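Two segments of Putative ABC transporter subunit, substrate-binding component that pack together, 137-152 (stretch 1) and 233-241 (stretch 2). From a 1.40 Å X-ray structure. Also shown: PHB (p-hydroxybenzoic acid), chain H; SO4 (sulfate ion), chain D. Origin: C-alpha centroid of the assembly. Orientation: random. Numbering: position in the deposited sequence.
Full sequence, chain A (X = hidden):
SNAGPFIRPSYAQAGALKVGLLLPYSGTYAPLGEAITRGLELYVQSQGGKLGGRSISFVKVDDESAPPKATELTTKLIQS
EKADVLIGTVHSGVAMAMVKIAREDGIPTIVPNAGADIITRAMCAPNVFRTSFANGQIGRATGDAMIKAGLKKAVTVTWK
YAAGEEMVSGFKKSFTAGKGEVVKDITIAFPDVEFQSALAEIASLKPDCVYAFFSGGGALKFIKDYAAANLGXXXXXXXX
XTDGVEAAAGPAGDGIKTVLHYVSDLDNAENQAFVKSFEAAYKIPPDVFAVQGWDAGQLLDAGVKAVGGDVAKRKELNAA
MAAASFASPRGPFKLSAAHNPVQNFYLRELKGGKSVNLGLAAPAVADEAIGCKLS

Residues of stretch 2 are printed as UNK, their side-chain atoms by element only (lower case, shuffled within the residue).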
# COMPACT_ATOMS: atom_id res chain seq x y z
N GLN A 137 8.54 -7.65 0.72
CA GLN A 137 8.63 -7.68 2.17
C GLN A 137 7.31 -8.07 2.86
O GLN A 137 7.29 -8.89 3.78
CB GLN A 137 9.16 -6.36 2.72
CG GLN A 137 9.50 -6.43 4.21
CD GLN A 137 10.26 -5.23 4.73
OE1 GLN A 137 10.20 -4.16 4.20
NE2 GLN A 137 10.93 -5.43 5.86
N ILE A 138 6.21 -7.53 2.39
CA ILE A 138 4.94 -7.90 3.00
C ILE A 138 4.58 -9.35 2.62
O ILE A 138 4.07 -10.08 3.45
CB ILE A 138 3.79 -6.91 2.70
CG1 ILE A 138 2.63 -7.22 3.63
CG2 ILE A 138 3.38 -6.90 1.22
CD1 ILE A 138 1.49 -6.17 3.60
N GLY A 139 4.89 -9.77 1.42
CA GLY A 139 4.66 -11.17 1.07
C GLY A 139 5.45 -12.13 1.97
O GLY A 139 4.95 -13.13 2.46
N ARG A 140 6.72 -11.81 2.18
CA ARG A 140 7.57 -12.59 3.08
C ARG A 140 7.00 -12.65 4.49
O ARG A 140 6.95 -13.72 5.10
CB ARG A 140 8.97 -12.00 3.18
CG ARG A 140 9.83 -12.33 2.00
CD ARG A 140 11.23 -11.85 2.28
NE ARG A 140 12.23 -12.41 1.40
CZ ARG A 140 12.83 -13.58 1.61
NH1 ARG A 140 12.49 -14.33 2.62
NH2 ARG A 140 13.74 -13.98 0.78
N ALA A 141 6.52 -11.52 5.00
CA ALA A 141 5.98 -11.49 6.34
C ALA A 141 4.73 -12.37 6.45
O ALA A 141 4.51 -13.03 7.46
CB ALA A 141 5.70 -10.05 6.79
N THR A 142 3.91 -12.38 5.41
CA THR A 142 2.71 -13.18 5.43
C THR A 142 3.07 -14.67 5.38
O THR A 142 2.50 -15.47 6.13
CB THR A 142 1.80 -12.78 4.27
OG1 THR A 142 1.56 -11.33 4.28
CG2 THR A 142 0.45 -13.42 4.41
N GLY A 143 3.99 -15.04 4.50
CA GLY A 143 4.43 -16.43 4.45
C GLY A 143 5.04 -16.92 5.75
O GLY A 143 4.82 -18.05 6.18
N ASP A 144 5.84 -16.07 6.39
CA ASP A 144 6.44 -16.47 7.66
C ASP A 144 5.37 -16.67 8.73
O ASP A 144 5.46 -17.58 9.54
CB ASP A 144 7.45 -15.39 8.08
CG ASP A 144 8.43 -15.88 9.14
OD1 ASP A 144 8.93 -17.02 9.07
OD2 ASP A 144 8.63 -15.12 10.07
N ALA A 145 4.34 -15.81 8.76
CA ALA A 145 3.26 -15.98 9.72
C ALA A 145 2.50 -17.29 9.49
O ALA A 145 2.07 -17.97 10.42
CB ALA A 145 2.31 -14.80 9.61
N MSE A 146 2.37 -17.67 8.23
CA MSE A 146 1.67 -18.91 7.89
C MSE A 146 2.49 -20.12 8.36
O MSE A 146 1.92 -21.10 8.85
CB MSE A 146 1.35 -18.93 6.39
CG MSE A 146 0.31 -17.88 6.07
SE MSE A 146 0.14 -17.41 4.20
CE MSE A 146 -0.75 -19.04 3.66
N ILE A 147 3.80 -20.07 8.17
CA ILE A 147 4.65 -21.16 8.68
C ILE A 147 4.51 -21.21 10.19
O ILE A 147 4.37 -22.31 10.77
CB ILE A 147 6.09 -20.95 8.23
CG1 ILE A 147 6.24 -21.17 6.70
CG2 ILE A 147 7.05 -21.88 9.03
CD1 ILE A 147 5.94 -22.57 6.19
N LYS A 148 4.56 -20.06 10.85
CA LYS A 148 4.47 -20.04 12.32
C LYS A 148 3.14 -20.62 12.78
O LYS A 148 3.07 -21.27 13.86
CB LYS A 148 4.69 -18.60 12.79
CG LYS A 148 4.72 -18.35 14.29
CD LYS A 148 4.96 -16.88 14.63
CE LYS A 148 5.01 -16.69 16.15
NZ LYS A 148 5.14 -15.28 16.57
N ALA A 149 2.10 -20.48 11.96
CA ALA A 149 0.78 -21.03 12.25
C ALA A 149 0.68 -22.54 11.99
O ALA A 149 -0.36 -23.13 12.22
CB ALA A 149 -0.33 -20.29 11.46
N GLY A 150 1.73 -23.15 11.44
CA GLY A 150 1.73 -24.58 11.20
C GLY A 150 1.22 -25.04 9.84
O GLY A 150 1.04 -26.22 9.62
N LEU A 151 1.05 -24.10 8.92
CA LEU A 151 0.62 -24.44 7.57
C LEU A 151 1.76 -24.92 6.71
O LEU A 151 2.91 -24.52 6.89
CB LEU A 151 0.00 -23.18 6.94
CG LEU A 151 -1.25 -22.74 7.67
CD1 LEU A 151 -1.60 -21.35 7.26
CD2 LEU A 151 -2.46 -23.67 7.46
N LYS A 152 1.45 -25.80 5.76
CA LYS A 152 2.47 -26.57 5.07
C LYS A 152 2.28 -26.72 3.56
O LYS A 152 3.18 -27.17 2.87
CB LYS A 152 2.55 -28.02 5.67
CG LYS A 152 2.78 -28.16 7.19
CD LYS A 152 3.23 -29.59 7.54
CE LYS A 152 2.35 -30.66 6.86
NZ LYS A 152 2.85 -32.08 7.08
N UNK A 233 -11.01 -24.57 3.74
CA UNK A 233 -9.58 -24.26 3.67
C UNK A 233 -9.37 -22.78 4.09
O UNK A 233 -10.04 -21.89 3.58
c UNK A 233 -9.03 -24.42 2.20
c UNK A 233 -9.16 -25.86 1.72
c UNK A 233 -9.07 -25.99 0.17
c UNK A 233 -7.55 -23.98 2.12
N UNK A 234 -8.47 -22.52 5.02
CA UNK A 234 -8.32 -21.13 5.49
C UNK A 234 -7.65 -20.24 4.46
O UNK A 234 -6.70 -20.60 3.80
c UNK A 234 -7.42 -21.25 6.69
c UNK A 234 -7.61 -23.45 5.79
c UNK A 234 -6.68 -22.51 6.53
N UNK A 235 -8.25 -19.06 4.36
CA UNK A 235 -7.79 -17.97 3.47
C UNK A 235 -6.92 -17.00 4.23
O UNK A 235 -7.27 -16.50 5.30
c UNK A 235 -7.88 -16.60 0.73
c UNK A 235 -8.72 -16.12 1.91
c UNK A 235 -10.00 -15.53 1.42
c UNK A 235 -9.00 -17.31 2.87
N UNK A 236 -5.80 -16.71 3.60
CA UNK A 236 -4.81 -15.75 4.06
C UNK A 236 -4.41 -14.81 2.93
O UNK A 236 -4.55 -15.12 1.77
n UNK A 236 -3.89 -18.76 7.36
c UNK A 236 -2.01 -15.75 7.21
c UNK A 236 -1.47 -15.68 8.49
c UNK A 236 -1.70 -16.69 9.43
c UNK A 236 -2.82 -16.84 6.91
c UNK A 236 -3.07 -17.82 7.90
c UNK A 236 -4.16 -18.41 6.05
c UNK A 236 -3.54 -16.50 4.43
c UNK A 236 -3.52 -17.23 5.74
c UNK A 236 -2.51 -17.74 9.17
N UNK A 237 -3.88 -13.65 3.30
CA UNK A 237 -3.25 -12.78 2.31
C UNK A 237 -2.60 -11.61 2.99
O UNK A 237 -2.75 -11.40 4.17
N UNK A 238 -1.87 -10.82 2.21
CA UNK A 238 -1.54 -9.48 2.70
C UNK A 238 -2.83 -8.73 2.98
O UNK A 238 -3.85 -8.99 2.39
c UNK A 238 -0.77 -8.88 1.53
c UNK A 238 -1.72 -10.95 0.75
c UNK A 238 -1.43 -9.53 0.29
N UNK A 239 -2.80 -7.76 3.87
CA UNK A 239 -4.02 -7.13 4.33
C UNK A 239 -4.81 -6.32 3.35
O UNK A 239 -5.95 -5.96 3.66
N UNK A 240 -4.24 -6.05 2.20
CA UNK A 240 -4.99 -5.45 1.11
C UNK A 240 -6.20 -6.28 0.73
O UNK A 240 -7.16 -5.76 0.16
c UNK A 240 -2.61 -3.46 0.79
c UNK A 240 -4.10 -5.22 -0.12
c UNK A 240 -2.75 -4.71 0.22
c UNK A 240 -0.26 -3.83 1.05
c UNK A 240 -1.37 -3.02 1.18
c UNK A 240 -1.63 -5.51 0.07
c UNK A 240 -0.37 -5.05 0.51
N UNK A 241 -6.14 -7.59 1.00
CA UNK A 241 -7.23 -8.51 0.64
C UNK A 241 -8.50 -8.14 1.38
O UNK A 241 -9.58 -8.37 0.86
c UNK A 241 -7.79 -11.03 0.74
c UNK A 241 -7.27 -12.36 1.32
c UNK A 241 -8.07 -11.16 -0.74
c UNK A 241 -6.79 -9.92 1.03
C1' PHB H . 0.18 -2.42 -6.31
O1' PHB H . -0.08 -2.54 -7.53
O2' PHB H . 1.38 -2.16 -5.88
C1 PHB H . -0.86 -2.55 -5.27
C2 PHB H . -2.19 -2.31 -5.61
C3 PHB H . -3.18 -2.44 -4.64
C4 PHB H . -2.84 -2.83 -3.38
C5 PHB H . -1.52 -3.05 -3.02
C6 PHB H . -0.56 -2.91 -3.98
O4 PHB H . -3.78 -2.97 -2.43
S SO4 D . 14.09 -10.73 -1.37
O1 SO4 D . 12.68 -10.85 -0.97
O2 SO4 D . 14.13 -10.20 -2.72
O3 SO4 D . 14.70 -9.72 -0.51
O4 SO4 D . 14.85 -11.97 -1.21

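Position 233 carries four side-chain carbons, forked at the first, with one arm two carbons long. That beta-branched pattern is isoleucine. Ile-233 lies out of reach of stretch 1.

At position 234 three carbons close a ring onto the backbone nitrogen, which only proline does. The CA-to-CB bond of Pro-234 points toward stretch 1, and its CG lies 4.5 Å from CD2 of Leu-151, in the loop that follows the helix, a loose apolar contact.

Position 235 has four carbons forked at the second: leucine. Leu-235 opens the strand and points away from stretch 1, as alternation along a strand leads one to expect beside a neighbour that points toward it.

Position 236 is that neighbour. Beyond one carbon come fused five- and six-membered rings holding eight carbons and one nitrogen, so the residue is tryptophan. Over one face of the ring of Trp-236 sits Met-146, a selenomethionine, with CG 3.5 Å from the centroid of the six-membered ring, a CH-pi contact; its SE approaches the five-membered ring obliquely, 4.5 Å from the centroid. Ala-145 CB is 4.0 Å from CZ3 of Trp-236, Ala-149 CB is 4.1 Å from its CZ2, and Leu-151 CD1 is 3.5 Å from its NE1. The small alanines leave space for so broad a ring.

Position 237 has no side-chain atoms and is glycine. A CB here would point away from the helix and lie 2.9 Å from the ring carbon bonded to N of residue 238. The carbonyl O of Gly-237 lies 3.8 Å from Thr-142 CG2.

Position 238 again shows three carbons closed onto the backbone nitrogen: proline. CB of Pro-238 meets Ile-138 CD1 at 4.1 Å, extending the apolar surface without a flexible chain.

Position 239, bare of side-chain atoms, is glycine; Gly-239 begins the 3-10 segment.

Position 240 bears one carbon and then a six-carbon ring, hence phenylalanine. CE2 of Phe-240 lies 3.8 Å from Ile-138 CD1, while p-hydroxybenzoic acid covers one ring face.

Position 241, four carbons forked at the second, is leucine; Leu-241 does not reach stretch 1.

The contact is mainly apolar, and no hydrogen bond crosses it. Thr-142 OG1 donates to Ile-138 O (2.9 Å), so the hydroxyl is satisfied within the helix, and both OG1 and CG2 lie against stretch 2. Helix and strand run roughly antiparallel, at 150°, and Trp-236 fills much of the space between them, contributing the largest covered area.

Stretch 2 (233-241) IPLWGPGFL
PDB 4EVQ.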